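Local coordinates for protein acetyltransferase (Brucella abortus str. 2308 A, PDB 4ZBG) that binds acetyl-coenzyme A and, as a GNAT-family N-acetyltransferase, probably transfers its acetyl group to an amine of its substrate, at residues 71-85 / 108-121. Residues are numbered along the deposited sequence; the frame is centred on the assembly and turned at random.
Sequences FSPVLIGGAEKGWYG and GLAQLRGAGARGCV
In the beta-alpha-beta unit formed by strand 83-91, helix 100-114 and strand 119-122, W83, Y84 and G85 pair in parallel with G119, C120 and V121. Two backbone hydrogen bonds establish the register. Y84 N donates to G119 O at 3.0 Å. Two residues further along the second strand, V121 N returns a bond to Y84 O at 2.8 Å. One residue before the W83-G119 pair, G82 O accepts R118 N at 2.7 Å and, weakly, G119 N. One water donates to K81 O and accepts from R118 NE, bridging the two segments beside this end.

The faces of the ladder differ in character. On the W83 side, the indole lies flat against backbone: G119 CA is 3.4 Å from the centroid of its six-membered ring and only 7° off the normal, a CH-pi contact, and R118 O sits above the same face. V121 CG1 meets the indole at CE3. With G119 bearing no side chain, the ring can come this close.

The Y84 side faces helix 100-114, as expected for the helix of such a crossover in the GNAT fold. The two methyls of L112 divide their work: CD2 lies over the Y84 ring, 4.2 Å from its centroid, whereas CD1 presses on F71 CD2 at 3.5 Å. A117 CB meets Y84 CE1. F71 lies on the adjacent antiparallel strand; its CG is anti to the carbonyl carbon (chi1 -63°), and the ring extends to G108 CA, 3.7 Å from CE1, where the glycine admits it to the helix backbone. C120 SG completes the packing in the plane of the F71 ring, an edge-on sulfur-aromatic contact, while L86 touches both side chains.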
ATOM      1  N   PHE A  71      -0.590  -2.655   2.807  1.00  5.75           N
ATOM      2  CA  PHE A  71      -0.009  -3.890   2.306  1.00  5.70           C
ATOM      3  C   PHE A  71      -0.835  -5.053   2.816  1.00  5.83           C
ATOM      4  O   PHE A  71      -1.346  -5.003   3.932  1.00  7.22           O
ATOM      5  CB  PHE A  71       1.419  -4.073   2.801  1.00  6.71           C
ATOM      6  CG  PHE A  71       2.373  -3.026   2.330  1.00  7.35           C
ATOM      7  CD1 PHE A  71       2.481  -1.812   2.988  1.00  7.46           C
ATOM      8  CD2 PHE A  71       3.198  -3.272   1.244  1.00  7.77           C
ATOM      9  CE1 PHE A  71       3.380  -0.859   2.561  1.00  7.56           C
ATOM     10  CE2 PHE A  71       4.108  -2.327   0.810  1.00  7.95           C
ATOM     11  CZ  PHE A  71       4.200  -1.117   1.466  1.00  8.50           C
ATOM     12  N   SER A  72      -0.934  -6.113   2.015  1.00  6.39           N
ATOM     13  CA  SER A  72      -1.730  -7.285   2.378  1.00  6.61           C
ATOM     14  C   SER A  72      -1.106  -8.514   1.723  1.00  6.99           C
ATOM     15  O   SER A  72      -0.366  -8.385   0.747  1.00  6.88           O
ATOM     16  CB  SER A  72      -3.195  -7.099   1.942  1.00  7.15           C
ATOM     17  OG  SER A  72      -3.302  -6.828   0.561  1.00  7.65           O
ATOM     18  N   PRO A  73      -1.394  -9.717   2.247  1.00  7.35           N
ATOM     19  CA  PRO A  73      -0.738 -10.896   1.669  1.00  8.07           C
ATOM     20  C   PRO A  73      -1.298 -11.217   0.293  1.00  8.27           C
ATOM     21  O   PRO A  73      -2.487 -11.014   0.045  1.00  8.33           O
ATOM     22  CB  PRO A  73      -1.108 -12.025   2.648  1.00  9.81           C
ATOM     23  CG  PRO A  73      -1.571 -11.334   3.895  1.00 10.44           C
ATOM     24  CD  PRO A  73      -2.236 -10.076   3.401  1.00  8.21           C
ATOM     25  N   VAL A  74      -0.445 -11.713  -0.595  1.00  7.97           N
ATOM     26  CA  VAL A  74      -0.924 -12.294  -1.839  1.00  9.50           C
ATOM     27  C   VAL A  74      -0.589 -13.773  -1.821  1.00 10.27           C
ATOM     28  O   VAL A  74       0.422 -14.187  -1.258  1.00 13.67           O
ATOM     29  CB  VAL A  74      -0.328 -11.612  -3.094  1.00 10.23           C
ATOM     30  CG1 VAL A  74      -0.694 -10.142  -3.143  1.00 10.11           C
ATOM     31  CG2 VAL A  74       1.187 -11.816  -3.179  1.00 11.81           C
ATOM     32  N   LEU A  75      -1.454 -14.575  -2.419  1.00  9.29           N
ATOM     33  CA  LEU A  75      -1.167 -15.993  -2.592  1.00 10.49           C
ATOM     34  C   LEU A  75      -0.500 -16.174  -3.934  1.00 10.24           C
ATOM     35  O   LEU A  75      -0.826 -15.473  -4.893  1.00 11.00           O
ATOM     36  CB  LEU A  75      -2.452 -16.815  -2.569  1.00 13.21           C
ATOM     37  CG  LEU A  75      -3.247 -16.762  -1.268  1.00 16.18           C
ATOM     38  CD1 LEU A  75      -4.518 -17.578  -1.388  1.00 17.27           C
ATOM     39  CD2 LEU A  75      -2.409 -17.262  -0.107  1.00 17.90           C
ATOM     40  N   ILE A  76       0.428 -17.121  -4.002  1.00 10.08           N
ATOM     41  CA  ILE A  76       1.059 -17.481  -5.264  1.00 10.97           C
ATOM     42  C   ILE A  76       0.766 -18.950  -5.509  1.00 10.87           C
ATOM     43  O   ILE A  76       1.201 -19.808  -4.742  1.00 11.07           O
ATOM     44  CB  ILE A  76       2.561 -17.198  -5.252  1.00 11.97           C
ATOM     45  CG1 ILE A  76       2.818 -15.706  -5.042  1.00 13.52           C
ATOM     46  CG2 ILE A  76       3.197 -17.687  -6.558  1.00 13.16           C
ATOM     47  CD1 ILE A  76       4.271 -15.384  -4.782  1.00 14.20           C
ATOM     48  N   GLY A  77       0.023 -19.247  -6.570  1.00 10.93           N
ATOM     49  CA  GLY A  77      -0.435 -20.605  -6.801  1.00 11.85           C
ATOM     50  C   GLY A  77      -1.188 -21.168  -5.607  1.00 12.98           C
ATOM     51  O   GLY A  77      -1.127 -22.369  -5.328  1.00 14.10           O
ATOM     52  N   GLY A  78      -1.899 -20.298  -4.900  1.00 12.61           N
ATOM     53  CA  GLY A  78      -2.696 -20.707  -3.759  1.00 13.58           C
ATOM     54  C   GLY A  78      -1.932 -20.833  -2.457  1.00 14.15           C
ATOM     55  O   GLY A  78      -2.517 -21.191  -1.432  1.00 16.70           O
ATOM     56  N   ALA A  79      -0.635 -20.531  -2.484  1.00 12.89           N
ATOM     57  CA  ALA A  79       0.212 -20.724  -1.311  1.00 13.68           C
ATOM     58  C   ALA A  79       0.663 -19.411  -0.686  1.00 12.52           C
ATOM     59  O   ALA A  79       0.862 -18.416  -1.380  1.00 11.18           O
ATOM     60  CB  ALA A  79       1.423 -21.555  -1.670  1.00 13.90           C
ATOM     61  N   GLU A  80       0.844 -19.443   0.631  1.00 13.10           N
ATOM     62  CA  GLU A  80       1.432 -18.349   1.385  1.00 14.25           C
ATOM     63  C   GLU A  80       2.951 -18.515   1.371  1.00 13.02           C
ATOM     64  O   GLU A  80       3.490 -19.484   1.904  1.00 14.91           O
ATOM     65  CB  GLU A  80       0.883 -18.368   2.811  1.00 16.67           C
ATOM     66  CG  GLU A  80      -0.642 -18.282   2.848  1.00 20.43           C
ATOM     67  CD  GLU A  80      -1.231 -18.447   4.238  1.00 23.83           C
ATOM     68  OE1 GLU A  80      -0.595 -19.107   5.088  1.00 26.43           O
ATOM     69  OE2 GLU A  80      -2.341 -17.917   4.475  1.00 24.33           O
ATOM     70  N   LYS A  81       3.630 -17.577   0.723  1.00 11.71           N
ATOM     71  CA  LYS A  81       5.063 -17.686   0.490  1.00 11.96           C
ATOM     72  C   LYS A  81       5.814 -16.429   0.921  1.00 11.52           C
ATOM     73  O   LYS A  81       6.936 -16.195   0.490  1.00 11.55           O
ATOM     74  CB  LYS A  81       5.323 -17.974  -0.991  1.00 12.27           C
ATOM     75  CG  LYS A  81       4.558 -19.183  -1.523  1.00 12.43           C
ATOM     76  CD  LYS A  81       4.942 -19.533  -2.961  1.00 13.29           C
ATOM     77  CE  LYS A  81       6.348 -20.109  -3.069  1.00 13.42           C
ATOM     78  NZ  LYS A  81       6.555 -21.344  -2.257  1.00 13.47           N
ATOM     79  N   GLY A  82       5.191 -15.613   1.766  1.00 11.11           N
ATOM     80  CA  GLY A  82       5.856 -14.427   2.275  1.00 11.37           C
ATOM     81  C   GLY A  82       5.835 -13.248   1.321  1.00 10.63           C
ATOM     82  O   GLY A  82       6.634 -12.323   1.458  1.00 10.96           O
ATOM     83  N   TRP A  83       4.910 -13.276   0.367  1.00  9.56           N
ATOM     84  CA  TRP A  83       4.755 -12.194  -0.597  1.00  9.18           C
ATOM     85  C   TRP A  83       3.524 -11.351  -0.290  1.00  8.17           C
ATOM     86  O   TRP A  83       2.491 -11.866   0.168  1.00  9.12           O
ATOM     87  CB  TRP A  83       4.708 -12.742  -2.029  1.00 10.29           C
ATOM     88  CG  TRP A  83       6.080 -13.068  -2.530  1.00 10.32           C
ATOM     89  CD1 TRP A  83       6.858 -14.140  -2.181  1.00 11.09           C
ATOM     90  CD2 TRP A  83       6.862 -12.283  -3.435  1.00 10.66           C
ATOM     91  NE1 TRP A  83       8.075 -14.063  -2.819  1.00 11.74           N
ATOM     92  CE2 TRP A  83       8.101 -12.933  -3.592  1.00 11.25           C
ATOM     93  CE3 TRP A  83       6.638 -11.080  -4.117  1.00 11.67           C
ATOM     94  CZ2 TRP A  83       9.108 -12.429  -4.414  1.00 11.70           C
ATOM     95  CZ3 TRP A  83       7.636 -10.582  -4.932  1.00 11.95           C
ATOM     96  CH2 TRP A  83       8.855 -11.259  -5.077  1.00 12.53           C
ATOM     97  N   TYR A  84       3.648 -10.050  -0.549  1.00  8.39           N
ATOM     98  CA  TYR A  84       2.620  -9.078  -0.218  1.00  7.18           C
ATOM     99  C   TYR A  84       2.307  -8.238  -1.437  1.00  7.77           C
ATOM    100  O   TYR A  84       3.109  -8.145  -2.365  1.00 10.56           O
ATOM    101  CB  TYR A  84       3.080  -8.216   0.972  1.00  8.54           C
ATOM    102  CG  TYR A  84       3.261  -9.068   2.208  1.00  9.18           C
ATOM    103  CD1 TYR A  84       4.464  -9.734   2.449  1.00 10.87           C
ATOM    104  CD2 TYR A  84       2.212  -9.268   3.104  1.00 10.34           C
ATOM    105  CE1 TYR A  84       4.617 -10.553   3.553  1.00 12.03           C
ATOM    106  CE2 TYR A  84       2.357 -10.085   4.206  1.00 12.38           C
ATOM    107  CZ  TYR A  84       3.563 -10.720   4.429  1.00 13.33           C
ATOM    108  OH  TYR A  84       3.720 -11.536   5.530  1.00 15.14           O
ATOM    109  N   GLY A  85       1.128  -7.640  -1.438  1.00  6.70           N
ATOM    110  CA  GLY A  85       0.756  -6.680  -2.456  1.00  7.43           C
ATOM    111  C   GLY A  85       0.708  -5.300  -1.849  1.00  6.44           C
ATOM    112  O   GLY A  85       0.230  -5.115  -0.725  1.00  7.01           O
ATOM    113  N   GLY A 108       7.213   1.569   4.161  1.00  7.13           N
ATOM    114  CA  GLY A 108       6.449   0.333   4.169  1.00  7.85           C
ATOM    115  C   GLY A 108       7.259  -0.869   3.727  1.00  7.19           C
ATOM    116  O   GLY A 108       7.218  -1.934   4.356  1.00  8.01           O
ATOM    117  N   LEU A 109       8.017  -0.704   2.645  1.00  6.89           N
ATOM    118  CA  LEU A 109       8.863  -1.789   2.159  1.00  7.10           C
ATOM    119  C   LEU A 109       9.924  -2.156   3.192  1.00  7.61           C
ATOM    120  O   LEU A 109      10.215  -3.333   3.395  1.00  8.29           O
ATOM    121  CB  LEU A 109       9.518  -1.406   0.840  1.00  7.87           C
ATOM    122  CG  LEU A 109       8.548  -1.233  -0.328  1.00  8.52           C
ATOM    123  CD1 LEU A 109       9.304  -0.649  -1.511  1.00  9.45           C
ATOM    124  CD2 LEU A 109       7.871  -2.544  -0.698  1.00  9.22           C
ATOM    125  N   ALA A 110      10.491  -1.150   3.853  1.00  7.60           N
ATOM    126  CA  ALA A 110      11.518  -1.405   4.856  1.00  8.42           C
ATOM    127  C   ALA A 110      10.931  -2.204   6.013  1.00  8.30           C
ATOM    128  O   ALA A 110      11.564  -3.123   6.536  1.00  8.95           O
ATOM    129  CB  ALA A 110      12.137  -0.101   5.342  1.00  9.30           C
ATOM    130  N   GLN A 111       9.702  -1.878   6.399  1.00  8.21           N
ATOM    131  CA  GLN A 111       9.062  -2.592   7.493  1.00  9.48           C
ATOM    132  C   GLN A 111       8.705  -4.027   7.114  1.00 10.30           C
ATOM    133  O   GLN A 111       8.875  -4.947   7.918  1.00 11.41           O
ATOM    134  CB  GLN A 111       7.870  -1.804   8.034  1.00  9.74           C
ATOM    135  CG  GLN A 111       8.324  -0.554   8.778  1.00 10.89           C
ATOM    136  CD  GLN A 111       7.227   0.100   9.576  1.00 11.44           C
ATOM    137  OE1 GLN A 111       6.336  -0.568  10.100  1.00 13.51           O
ATOM    138  NE2 GLN A 111       7.281   1.425   9.671  1.00 11.20           N
ATOM    139  N   LEU A 112       8.247  -4.233   5.883  1.00 10.15           N
ATOM    140  CA  LEU A 112       8.008  -5.596   5.404  1.00 12.10           C
ATOM    141  C   LEU A 112       9.286  -6.415   5.397  1.00 12.15           C
ATOM    142  O   LEU A 112       9.299  -7.544   5.885  1.00 13.45           O
ATOM    143  CB  LEU A 112       7.442  -5.603   3.991  1.00 14.78           C
ATOM    144  CG  LEU A 112       5.958  -5.326   3.786  1.00 16.98           C
ATOM    145  CD1 LEU A 112       5.639  -5.489   2.308  1.00 16.95           C
ATOM    146  CD2 LEU A 112       5.081  -6.240   4.637  1.00 17.72           C
ATOM    147  N   ARG A 113      10.355  -5.854   4.835  1.00 11.84           N
ATOM    148  CA  ARG A 113      11.626  -6.557   4.806  0.72 14.19           C
ATOM    149  C   ARG A 113      12.069  -6.888   6.231  1.00 14.23           C
ATOM    150  O   ARG A 113      12.517  -8.007   6.506  1.00 15.14           O
ATOM    151  CB  ARG A 113      12.685  -5.710   4.096  0.72 17.04           C
ATOM    152  CG  ARG A 113      13.967  -6.462   3.805  0.72 18.95           C
ATOM    153  CD  ARG A 113      15.058  -5.531   3.317  0.72 21.71           C
ATOM    154  NE  ARG A 113      14.815  -5.028   1.968  0.72 24.29           N
ATOM    155  CZ  ARG A 113      15.298  -5.594   0.864  0.72 26.32           C
ATOM    156  NH1 ARG A 113      16.042  -6.690   0.948  0.72 26.79           N
ATOM    157  NH2 ARG A 113      15.035  -5.066  -0.324  0.72 27.68           N
ATOM    158  N   GLY A 114      11.924  -5.920   7.128  1.00 14.01           N
ATOM    159  CA  GLY A 114      12.374  -6.070   8.495  1.00 16.13           C
ATOM    160  C   GLY A 114      11.615  -7.129   9.254  1.00 17.76           C
ATOM    161  O   GLY A 114      12.108  -7.649  10.250  1.00 19.93           O
ATOM    162  N   ALA A 115      10.421  -7.462   8.772  1.00 18.23           N
ATOM    163  CA  ALA A 115       9.580  -8.450   9.434  1.00 19.99           C
ATOM    164  C   ALA A 115       9.689  -9.835   8.799  1.00 20.35           C
ATOM    165  O   ALA A 115       8.985 -10.753   9.202  1.00 22.21           O
ATOM    166  CB  ALA A 115       8.131  -7.983   9.465  1.00 20.99           C
ATOM    167  N   GLY A 116      10.578  -9.982   7.818  1.00 18.09           N
ATOM    168  CA  GLY A 116      10.851 -11.274   7.213  1.00 17.48           C
ATOM    169  C   GLY A 116      10.138 -11.585   5.905  1.00 16.30           C
ATOM    170  O   GLY A 116      10.142 -12.734   5.466  1.00 17.70           O
ATOM    171  N   ALA A 117       9.522 -10.585   5.282  1.00 15.44           N
ATOM    172  CA  ALA A 117       8.835 -10.788   4.010  1.00 14.87           C
ATOM    173  C   ALA A 117       9.803 -11.220   2.906  1.00 14.48           C
ATOM    174  O   ALA A 117      10.988 -10.880   2.929  1.00 15.98           O
ATOM    175  CB  ALA A 117       8.093  -9.530   3.603  1.00 14.55           C
ATOM    176  N   ARG A 118       9.285 -11.960   1.933  1.00 13.63           N
ATOM    177  CA  ARG A 118      10.092 -12.418   0.812  1.00 14.47           C
ATOM    178  C   ARG A 118       9.972 -11.519  -0.415  1.00 13.24           C
ATOM    179  O   ARG A 118      10.831 -11.538  -1.298  1.00 14.55           O
ATOM    180  CB  ARG A 118       9.708 -13.851   0.457  1.00 17.40           C
ATOM    181  CG  ARG A 118      10.042 -14.847   1.554  1.00 21.13           C
ATOM    182  CD  ARG A 118      11.466 -15.353   1.429  1.00 24.91           C
ATOM    183  NE  ARG A 118      11.586 -16.362   0.379  1.00 28.19           N
ATOM    184  CZ  ARG A 118      12.684 -17.072   0.153  1.00 30.79           C
ATOM    185  NH1 ARG A 118      12.709 -17.971  -0.822  1.00 32.05           N
ATOM    186  NH2 ARG A 118      13.758 -16.882   0.905  1.00 31.55           N
ATOM    187  N   GLY A 119       8.909 -10.728  -0.480  1.00 11.13           N
ATOM    188  CA  GLY A 119       8.774  -9.813  -1.588  1.00 10.86           C
ATOM    189  C   GLY A 119       7.468  -9.061  -1.621  1.00  9.56           C
ATOM    190  O   GLY A 119       6.555  -9.326  -0.830  1.00  9.78           O
ATOM    191  N   CYS A 120       7.380  -8.133  -2.569  1.00  9.24           N
ATOM    192  CA  CYS A 120       6.192  -7.326  -2.757  1.00  8.78           C
ATOM    193  C   CYS A 120       5.863  -7.207  -4.237  1.00  8.56           C
ATOM    194  O   CYS A 120       6.762  -7.114  -5.072  1.00  9.75           O
ATOM    195  CB  CYS A 120       6.429  -5.936  -2.176  1.00 10.05           C
ATOM    196  SG  CYS A 120       4.952  -4.929  -1.986  1.00 11.03           S
ATOM    197  N   VAL A 121       4.566  -7.223  -4.544  1.00  7.78           N
ATOM    198  CA  VAL A 121       4.091  -6.993  -5.909  0.84  8.80           C
ATOM    199  C   VAL A 121       3.139  -5.820  -5.925  1.00  8.16           C
ATOM    200  O   VAL A 121       2.596  -5.437  -4.893  1.00  8.95           O
ATOM    201  CB  VAL A 121       3.409  -8.224  -6.517  0.84 11.92           C
ATOM    202  CG1 VAL A 121       4.382  -9.370  -6.597  0.84 14.19           C
ATOM    203  CG2 VAL A 121       2.158  -8.595  -5.718  0.84 11.78           C
TER
HETATM  204  O   HOH W   1       8.896 -17.935  -0.526  1.00 34.06           O